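Local coordinates for protein EchA16_2 (Mycobacterium avium subsp. paratuberculosis, PDB 3QYR) that probably catalyses the hydration of enoyl-CoA thioesters as a member of the enoyl-CoA hydratase/isomerase (crotonase) family, in an assembly of six chains, at residues 9-14 with 22-27; 16-21 with 53-58; 91-96 with 203-208. All coordinates share one frame; numbering follows the deposited sequence.

How the contacts relate
All three contacts belong to the same mixed sheet and the parts packed on it. Contact 1, partly buried, pairs the edge strand 10-15 with strand 18-23. Contact 2 is buried and uses strand 18-23 again, now against strand 55-60, the next strand inward. Contact 3, also buried, reaches from the approach to strand 94-98, the neighbour of 55-60, to helix 198-234. Contacts 1 and 2 rest on backbone ladders, antiparallel and parallel respectively, and contact 2 adds a salt bridge. Contact 3 lacks cross-segment hydrogen bonds: a leucine methyl of the helix packs on a peptide and proline ring. Contacts 1 and 2 touch through Thr14 and Arg19, contacts 2 and 3 through Val56 and Ile95.

Contact 1: residues 9-14 with 22-27; sequences ILLSNT and TLNRPQ
Leu11 and Thr22 face each other as an antiparallel hydrogen-bonded pair, with Leu11 N giving to Thr22 O and Thr22 N to Leu11 O, each bond 2.9 Å long and close to straight. Their side chains leave the sheet on the same face, CB of Leu11 lying 4.0 Å from CB of Thr22. Beyond CB, Leu11 reaches along the partner strand to Asn24: its CG, anti to the carbonyl carbon (chi1 -64°), comes 3.9 Å from Asn24 ND2, so that the branched tip lies across the amide. That nitrogen donates a hydrogen bond to Glu8 O, just ahead of the strand. The two strands form a beta hairpin at the margin of the crotonase-fold sheet, 10-15 being an edge strand of the sheet within this chain. On the reverse face Leu10 and Leu23 form the next, non-hydrogen-bonded pair, and Leu10 CD1 approaches Leu23 CD2 at 4.3 Å where both side chains turn to helix 34-49. Ile9, at the open end of the hairpin, accepts Asn24 N at its O over 2.8 Å, the donor standing well above the carbonyl plane. Its side chain runs alongside that of Arg25, CG2 resting 4.0 Å from Arg25 CG, while the guanidinium continues on to Ala31 O and a salt bridge with Asp70.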
loop_
_atom_site.group_PDB
_atom_site.type_symbol
_atom_site.label_atom_id
_atom_site.label_comp_id
_atom_site.label_asym_id
_atom_site.label_seq_id
_atom_site.Cartn_x
_atom_site.Cartn_y
_atom_site.Cartn_z
ATOM N N ILE A 9 13.420 39.225 8.619
ATOM C CA ILE A 9 13.124 38.418 7.401
ATOM C C ILE A 9 11.889 37.544 7.515
ATOM O O ILE A 9 11.321 37.153 6.511
ATOM C CB ILE A 9 14.312 37.576 6.914
ATOM C CG1 ILE A 9 14.743 36.553 7.965
ATOM C CG2 ILE A 9 15.491 38.499 6.513
ATOM C CD1 ILE A 9 15.953 35.734 7.557
ATOM N N LEU A 10 11.480 37.237 8.740
ATOM C CA LEU A 10 10.216 36.586 9.010
ATOM C C LEU A 10 9.467 37.371 10.097
ATOM O O LEU A 10 9.981 37.576 11.179
ATOM C CB LEU A 10 10.460 35.163 9.490
ATOM C CG LEU A 10 9.176 34.389 9.760
ATOM C CD1 LEU A 10 8.642 33.860 8.466
ATOM C CD2 LEU A 10 9.376 33.265 10.772
ATOM N N LEU A 11 8.239 37.789 9.810
ATOM C CA LEU A 11 7.394 38.397 10.812
ATOM C C LEU A 11 6.568 37.317 11.471
ATOM O O LEU A 11 6.147 36.358 10.829
ATOM C CB LEU A 11 6.477 39.446 10.194
ATOM C CG LEU A 11 7.191 40.640 9.580
ATOM C CD1 LEU A 11 6.182 41.695 9.065
ATOM C CD2 LEU A 11 8.216 41.251 10.592
ATOM N N SER A 12 6.354 37.480 12.769
ATOM C CA SER A 12 5.459 36.628 13.542
ATOM C C SER A 12 4.541 37.512 14.365
ATOM O O SER A 12 5.012 38.405 15.058
ATOM C CB SER A 12 6.265 35.721 14.474
ATOM O OG SER A 12 5.401 34.966 15.329
ATOM N N ASN A 13 3.235 37.277 14.281
ATOM C CA ASN A 13 2.281 37.976 15.138
ATOM C C ASN A 13 1.160 37.052 15.562
ATOM O O ASN A 13 0.745 36.185 14.795
ATOM C CB ASN A 13 1.697 39.195 14.427
ATOM C CG ASN A 13 0.844 40.075 15.372
ATOM O OD1 ASN A 13 1.371 40.676 16.307
ATOM N ND2 ASN A 13 -0.476 40.124 15.133
ATOM N N THR A 14 0.664 37.266 16.776
ATOM C CA THR A 14 -0.230 36.344 17.440
ATOM C C THR A 14 -1.403 37.114 18.031
ATOM O O THR A 14 -1.237 37.927 18.900
ATOM C CB THR A 14 0.493 35.558 18.561
ATOM O OG1 THR A 14 1.725 35.014 18.054
ATOM C CG2 THR A 14 -0.389 34.425 19.045
ATOM N N THR A 22 4.689 35.745 8.384
ATOM C CA THR A 22 4.807 36.439 7.101
ATOM C C THR A 22 6.231 36.396 6.612
ATOM O O THR A 22 7.095 37.023 7.229
ATOM C CB THR A 22 4.355 37.905 7.205
ATOM O OG1 THR A 22 3.036 37.956 7.752
ATOM C CG2 THR A 22 4.324 38.538 5.839
ATOM N N LEU A 23 6.466 35.657 5.516
ATOM C CA LEU A 23 7.785 35.641 4.839
ATOM C C LEU A 23 8.040 37.083 4.408
ATOM O O LEU A 23 7.200 37.679 3.736
ATOM C CB LEU A 23 7.803 34.687 3.617
ATOM C CG LEU A 23 7.485 33.169 3.756
ATOM C CD1 LEU A 23 7.224 32.531 2.411
ATOM C CD2 LEU A 23 8.574 32.366 4.478
ATOM N N ASN A 24 9.156 37.667 4.814
ATOM C CA ASN A 24 9.322 39.121 4.715
ATOM C C ASN A 24 10.673 39.560 4.133
ATOM O O ASN A 24 11.481 40.220 4.793
ATOM C CB ASN A 24 9.103 39.752 6.079
ATOM C CG ASN A 24 8.914 41.253 6.008
ATOM O OD1 ASN A 24 8.132 41.753 5.200
ATOM N ND2 ASN A 24 9.622 41.983 6.866
ATOM N N ARG A 25 10.891 39.155 2.885
ATOM C CA ARG A 25 11.911 39.738 2.020
ATOM C C ARG A 25 11.262 40.225 0.717
ATOM O O ARG A 25 11.568 39.723 -0.364
ATOM C CB ARG A 25 12.941 38.687 1.703
ATOM C CG ARG A 25 13.732 38.266 2.874
ATOM C CD ARG A 25 14.717 37.197 2.465
ATOM N NE ARG A 25 15.870 37.732 1.753
ATOM C CZ ARG A 25 16.613 37.018 0.907
ATOM N NH1 ARG A 25 16.297 35.748 0.635
ATOM N NH2 ARG A 25 17.674 37.570 0.312
ATOM N N PRO A 26 10.324 41.178 0.809
ATOM C CA PRO A 26 9.548 41.565 -0.376
ATOM C C PRO A 26 10.382 41.932 -1.585
ATOM O O PRO A 26 10.061 41.535 -2.705
ATOM C CB PRO A 26 8.744 42.776 0.102
ATOM C CG PRO A 26 9.333 43.179 1.394
ATOM C CD PRO A 26 9.914 41.945 1.997
ATOM N N GLN A 27 11.469 42.657 -1.355
ATOM C CA GLN A 27 12.297 43.178 -2.452
ATOM C C GLN A 27 13.107 42.079 -3.094
ATOM O O GLN A 27 13.616 42.267 -4.182
ATOM C CB GLN A 27 13.188 44.308 -1.936
ATOM C CG GLN A 27 14.176 44.917 -2.919
ATOM C CD GLN A 27 13.513 45.670 -4.105
ATOM O OE1 GLN A 27 13.381 46.895 -4.064
ATOM N NE2 GLN A 27 13.139 44.935 -5.164
HETATM O O HOH W 1 3.169 37.927 10.266
#

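Contact 2: residues 16-21 with 53-58; sequences ERVRTL and VDVVII
Arg17 and Asp54 meet side-on in a two-point salt bridge. Arg17 NE gives to Asp54 OD2 at 2.6 Å and Arg17 NH2 to Asp54 OD1 at 2.8 Å, one nitrogen for each oxygen. The two flat groups are strongly turned against each other, their planes 63° apart: the oxygens lie near the guanidinium plane, but each is reached from above the carboxylate plane. A bend at chi3 of Arg17 (48°) brings the guanidinium round to this position. Asp54 OD1 also forms a salt bridge with Arg202, giving the buried carboxylate two arginine partners; Arg17 NH2 has a second acceptor in Asp51 O. Arg17 O accepts from both Asp54 N and Val55 N. Arg19 is met quite differently. Val53 points a methyl at the middle of one guanidinium face, with CG2 3.5 Å from Arg19 CZ and the two side chains nearly perpendicular, while Arg19 NE bonds to Thr14 OG1 and Arg19 NH2 forms a salt bridge with Asp50 OD2. On the opposite face of the sheet, Val18 CG1 lies 3.8 Å from Ile57 CD1, and Thr20 runs beside Ile57, pointing the same way; helix 182-195 packs against this side. The face of Arg19 also carries Leu21, whose CD1 touches Val56 CG1 at 4.1 Å, under helix 34-49. Arg19 N to Val55 O, Ile57 N to Arg19 O and Leu21 N to Ile57 O continue the parallel ladder. With helix 34-49 linking them, strands 18-23 and 55-60 make the beta-alpha-beta crossover that belongs to the repeated beta-beta-alpha spiral core of the crotonase fold.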
loop_
_atom_site.group_PDB
_atom_site.type_symbol
_atom_site.label_atom_id
_atom_site.label_comp_id
_atom_site.label_asym_id
_atom_site.label_seq_id
_atom_site.Cartn_x
_atom_site.Cartn_y
_atom_site.Cartn_z
ATOM N N GLU A 16 -5.295 36.395 19.412
ATOM C CA GLU A 16 -6.420 35.541 19.837
ATOM C C GLU A 16 -6.260 34.121 19.339
ATOM O O GLU A 16 -7.093 33.600 18.600
ATOM C CB GLU A 16 -7.736 36.133 19.361
ATOM C CG GLU A 16 -7.934 37.608 19.766
ATOM C CD GLU A 16 -8.023 37.819 21.276
ATOM O OE1 GLU A 16 -8.197 36.848 22.026
ATOM O OE2 GLU A 16 -7.946 38.975 21.724
ATOM N N ARG A 17 -5.135 33.520 19.713
ATOM C CA ARG A 17 -4.850 32.099 19.444
ATOM C C ARG A 17 -4.514 31.777 17.979
ATOM O O ARG A 17 -4.319 30.615 17.641
ATOM C CB ARG A 17 -5.992 31.202 19.985
ATOM C CG ARG A 17 -6.450 31.626 21.409
ATOM C CD ARG A 17 -7.132 30.516 22.221
ATOM N NE ARG A 17 -6.386 29.249 22.202
ATOM C CZ ARG A 17 -5.300 28.965 22.941
ATOM N NH1 ARG A 17 -4.779 29.845 23.801
ATOM N NH2 ARG A 17 -4.721 27.774 22.802
ATOM N N VAL A 18 -4.409 32.797 17.134
ATOM C CA VAL A 18 -3.997 32.626 15.735
ATOM C C VAL A 18 -2.657 33.330 15.524
ATOM O O VAL A 18 -2.545 34.544 15.729
ATOM C CB VAL A 18 -5.034 33.230 14.736
ATOM C CG1 VAL A 18 -4.532 33.147 13.287
ATOM C CG2 VAL A 18 -6.374 32.559 14.903
ATOM N N ARG A 19 -1.638 32.561 15.146
ATOM C CA ARG A 19 -0.302 33.113 14.841
ATOM C C ARG A 19 -0.088 33.214 13.349
ATOM O O ARG A 19 -0.228 32.228 12.630
ATOM C CB ARG A 19 0.792 32.246 15.446
ATOM C CG ARG A 19 2.199 32.612 14.985
ATOM C CD ARG A 19 3.267 32.019 15.865
ATOM N NE ARG A 19 3.074 32.489 17.229
ATOM C CZ ARG A 19 3.616 31.934 18.306
ATOM N NH1 ARG A 19 4.411 30.891 18.181
ATOM N NH2 ARG A 19 3.353 32.429 19.521
ATOM N N THR A 20 0.270 34.408 12.888
ATOM C CA THR A 20 0.488 34.645 11.453
ATOM C C THR A 20 1.965 34.781 11.217
ATOM O O THR A 20 2.602 35.595 11.871
ATOM C CB THR A 20 -0.219 35.943 10.935
ATOM O OG1 THR A 20 -1.631 35.886 11.203
ATOM C CG2 THR A 20 0.033 36.134 9.462
ATOM N N LEU A 21 2.490 33.987 10.289
ATOM C CA LEU A 21 3.901 34.004 9.912
ATOM C C LEU A 21 4.057 34.584 8.489
ATOM O O LEU A 21 3.642 33.977 7.507
ATOM C CB LEU A 21 4.505 32.587 9.969
ATOM C CG LEU A 21 4.497 31.783 11.287
ATOM C CD1 LEU A 21 4.964 30.307 11.062
ATOM C CD2 LEU A 21 5.325 32.441 12.410
ATOM N N VAL A 53 -1.333 29.232 20.936
ATOM C CA VAL A 53 -1.628 29.140 19.509
ATOM C C VAL A 53 -2.496 27.918 19.209
ATOM O O VAL A 53 -2.148 26.800 19.589
ATOM C CB VAL A 53 -0.324 29.021 18.695
ATOM C CG1 VAL A 53 -0.620 28.865 17.235
ATOM C CG2 VAL A 53 0.583 30.203 18.940
ATOM N N ASP A 54 -3.616 28.130 18.520
ATOM C CA ASP A 54 -4.469 27.032 18.055
ATOM C C ASP A 54 -4.377 26.846 16.557
ATOM O O ASP A 54 -4.642 25.753 16.053
ATOM C CB ASP A 54 -5.951 27.298 18.372
ATOM C CG ASP A 54 -6.309 27.123 19.844
ATOM O OD1 ASP A 54 -5.615 26.371 20.564
ATOM O OD2 ASP A 54 -7.309 27.755 20.275
ATOM N N VAL A 55 -4.091 27.929 15.837
ATOM C CA VAL A 55 -4.099 27.930 14.372
ATOM C C VAL A 55 -2.957 28.799 13.857
ATOM O O VAL A 55 -2.630 29.817 14.485
ATOM C CB VAL A 55 -5.429 28.447 13.839
ATOM C CG1 VAL A 55 -5.310 28.868 12.326
ATOM C CG2 VAL A 55 -6.503 27.377 14.030
ATOM N N VAL A 56 -2.326 28.359 12.763
ATOM C CA VAL A 56 -1.229 29.093 12.133
ATOM C C VAL A 56 -1.654 29.528 10.727
ATOM O O VAL A 56 -2.321 28.773 10.020
ATOM C CB VAL A 56 0.060 28.234 12.030
ATOM C CG1 VAL A 56 1.104 28.937 11.149
ATOM C CG2 VAL A 56 0.628 27.937 13.416
ATOM N N ILE A 57 -1.294 30.751 10.339
ATOM C CA ILE A 57 -1.543 31.241 8.991
ATOM C C ILE A 57 -0.187 31.593 8.410
ATOM O O ILE A 57 0.548 32.314 9.055
ATOM C CB ILE A 57 -2.408 32.542 8.971
ATOM C CG1 ILE A 57 -3.854 32.261 9.388
ATOM C CG2 ILE A 57 -2.369 33.208 7.583
ATOM C CD1 ILE A 57 -4.733 33.524 9.523
ATOM N N ILE A 58 0.146 31.119 7.207
ATOM C CA ILE A 58 1.376 31.553 6.568
ATOM C C ILE A 58 1.022 32.358 5.342
ATOM O O ILE A 58 0.018 32.090 4.696
ATOM C CB ILE A 58 2.371 30.395 6.245
ATOM C CG1 ILE A 58 1.954 29.559 5.030
ATOM C CG2 ILE A 58 2.620 29.523 7.507
ATOM C CD1 ILE A 58 3.026 28.447 4.677
#

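Contact 3: residues 91-96 with 203-208; sequences TKPVIG and ALLASY
Leu205 presses one methyl onto the flat Lys92-Pro93 peptide and the proline ring that continues it. Leu205 CD2 stands almost straight above Pro93 N, a close approach of 3.2 Å, with Lys92 C at 3.4 Å under the same face. Around the ring, the same methyl lies 3.7 Å from Pro93 CD and 3.8 Å from Pro93 CB, so it sits over the nitrogen end of the face and not at an edge. This joins two parts of the crotonase fold, the loop leading into strand 94-98 of the spiral core and the long C-terminal helix 198-234 that packs against it. CG of Leu205 is anti to the backbone N (chi1 -172°), and with chi2 at 52° CD2 is anti to CA, so the chain reaches straight out from the helix to the peptide. The methyl thus packs on backbone and ring atoms together, and the carbonyl oxygen Thr91 O comes in beside it, 3.5 Å from Leu205 CD2. Pro93 also packs on Val55, Ile193 of helix 182-195 and Leu157 of the second subunit. One turn further along the helix that interface is extended, where Tyr208 OH and Ser156 OG of the second subunit share a hydrogen bond. Lys92 turns away from the helix segment and sends its NZ to Ala47 O and Val53 O, while Thr91 OG1 bonds to Glu48. Thr91, partly exposed, still reaches the helix with its methyl: Thr91 CG2 lies 4.4 Å from Ala206 CB.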
loop_
_atom_site.group_PDB
_atom_site.type_symbol
_atom_site.label_atom_id
_atom_site.label_comp_id
_atom_site.label_asym_id
_atom_site.label_seq_id
_atom_site.Cartn_x
_atom_site.Cartn_y
_atom_site.Cartn_z
ATOM N N THR A 91 0.107 19.239 14.705
ATOM C CA THR A 91 -1.287 18.846 14.965
ATOM C C THR A 91 -2.239 20.047 14.913
ATOM O O THR A 91 -3.445 19.871 15.064
ATOM C CB THR A 91 -1.479 18.138 16.361
ATOM O OG1 THR A 91 -1.296 19.089 17.432
ATOM C CG2 THR A 91 -0.496 16.947 16.555
ATOM N N LYS A 92 -1.713 21.252 14.709
ATOM C CA LYS A 92 -2.536 22.445 14.541
ATOM C C LYS A 92 -2.609 22.806 13.055
ATOM O O LYS A 92 -1.634 22.661 12.329
ATOM C CB LYS A 92 -1.951 23.605 15.349
ATOM C CG LYS A 92 -1.837 23.307 16.848
ATOM C CD LYS A 92 -1.043 24.363 17.606
ATOM C CE LYS A 92 -0.814 23.977 19.079
ATOM N NZ LYS A 92 0.114 24.906 19.820
ATOM N N PRO A 93 -3.779 23.247 12.582
ATOM C CA PRO A 93 -3.944 23.507 11.183
ATOM C C PRO A 93 -3.131 24.720 10.742
ATOM O O PRO A 93 -2.922 25.625 11.536
ATOM C CB PRO A 93 -5.433 23.789 11.052
ATOM C CG PRO A 93 -5.838 24.210 12.340
ATOM C CD PRO A 93 -4.996 23.536 13.329
ATOM N N VAL A 94 -2.642 24.678 9.496
ATOM C CA VAL A 94 -1.866 25.731 8.894
ATOM C C VAL A 94 -2.608 26.108 7.618
ATOM O O VAL A 94 -2.838 25.262 6.737
ATOM C CB VAL A 94 -0.450 25.267 8.575
ATOM C CG1 VAL A 94 0.352 26.398 7.889
ATOM C CG2 VAL A 94 0.256 24.790 9.860
ATOM N N ILE A 95 -3.030 27.376 7.566
ATOM C CA ILE A 95 -3.769 27.926 6.450
ATOM C C ILE A 95 -2.785 28.729 5.668
ATOM O O ILE A 95 -2.124 29.586 6.237
ATOM C CB ILE A 95 -4.829 28.883 6.949
ATOM C CG1 ILE A 95 -5.851 28.145 7.812
ATOM C CG2 ILE A 95 -5.480 29.632 5.761
ATOM C CD1 ILE A 95 -6.685 29.078 8.691
ATOM N N GLY A 96 -2.674 28.469 4.376
ATOM C CA GLY A 96 -1.822 29.284 3.499
ATOM C C GLY A 96 -2.626 30.410 2.853
ATOM O O GLY A 96 -3.582 30.138 2.143
ATOM N N ALA A 203 -7.227 16.080 17.384
ATOM C CA ALA A 203 -7.226 14.631 17.242
ATOM C C ALA A 203 -7.613 14.263 15.781
ATOM O O ALA A 203 -7.072 13.320 15.219
ATOM C CB ALA A 203 -8.138 13.975 18.267
ATOM N N LEU A 204 -8.489 15.060 15.170
ATOM C CA LEU A 204 -8.954 14.796 13.818
ATOM C C LEU A 204 -7.897 15.188 12.816
ATOM O O LEU A 204 -7.601 14.412 11.896
ATOM C CB LEU A 204 -10.258 15.525 13.507
ATOM C CG LEU A 204 -10.909 15.229 12.139
ATOM C CD1 LEU A 204 -11.144 13.734 11.880
ATOM C CD2 LEU A 204 -12.240 15.971 12.029
ATOM N N LEU A 205 -7.315 16.377 12.983
ATOM C CA LEU A 205 -6.252 16.802 12.072
ATOM C C LEU A 205 -5.109 15.785 12.097
ATOM O O LEU A 205 -4.591 15.415 11.024
ATOM C CB LEU A 205 -5.711 18.190 12.402
ATOM C CG LEU A 205 -4.713 18.789 11.365
ATOM C CD1 LEU A 205 -5.267 18.749 9.948
ATOM C CD2 LEU A 205 -4.340 20.243 11.677
ATOM N N ALA A 206 -4.723 15.347 13.306
ATOM C CA ALA A 206 -3.657 14.353 13.439
ATOM C C ALA A 206 -4.040 13.119 12.654
ATOM O O ALA A 206 -3.223 12.585 11.937
ATOM C CB ALA A 206 -3.339 13.982 14.918
ATOM N N SER A 207 -5.288 12.691 12.781
ATOM C CA SER A 207 -5.716 11.477 12.096
ATOM C C SER A 207 -5.666 11.734 10.616
ATOM O O SER A 207 -5.182 10.902 9.849
ATOM C CB SER A 207 -7.130 11.027 12.497
ATOM O OG SER A 207 -7.398 9.769 11.882
ATOM N N TYR A 208 -6.173 12.888 10.206
ATOM C CA TYR A 208 -6.142 13.231 8.793
ATOM C C TYR A 208 -4.714 13.121 8.306
ATOM O O TYR A 208 -4.490 12.547 7.240
ATOM C CB TYR A 208 -6.683 14.634 8.530
ATOM C CG TYR A 208 -8.137 14.788 8.135
ATOM C CD1 TYR A 208 -8.721 13.993 7.144
ATOM C CD2 TYR A 208 -8.898 15.821 8.672
ATOM C CE1 TYR A 208 -10.057 14.190 6.736
ATOM C CE2 TYR A 208 -10.200 16.036 8.275
ATOM C CZ TYR A 208 -10.779 15.231 7.303
ATOM O OH TYR A 208 -12.095 15.454 6.941
#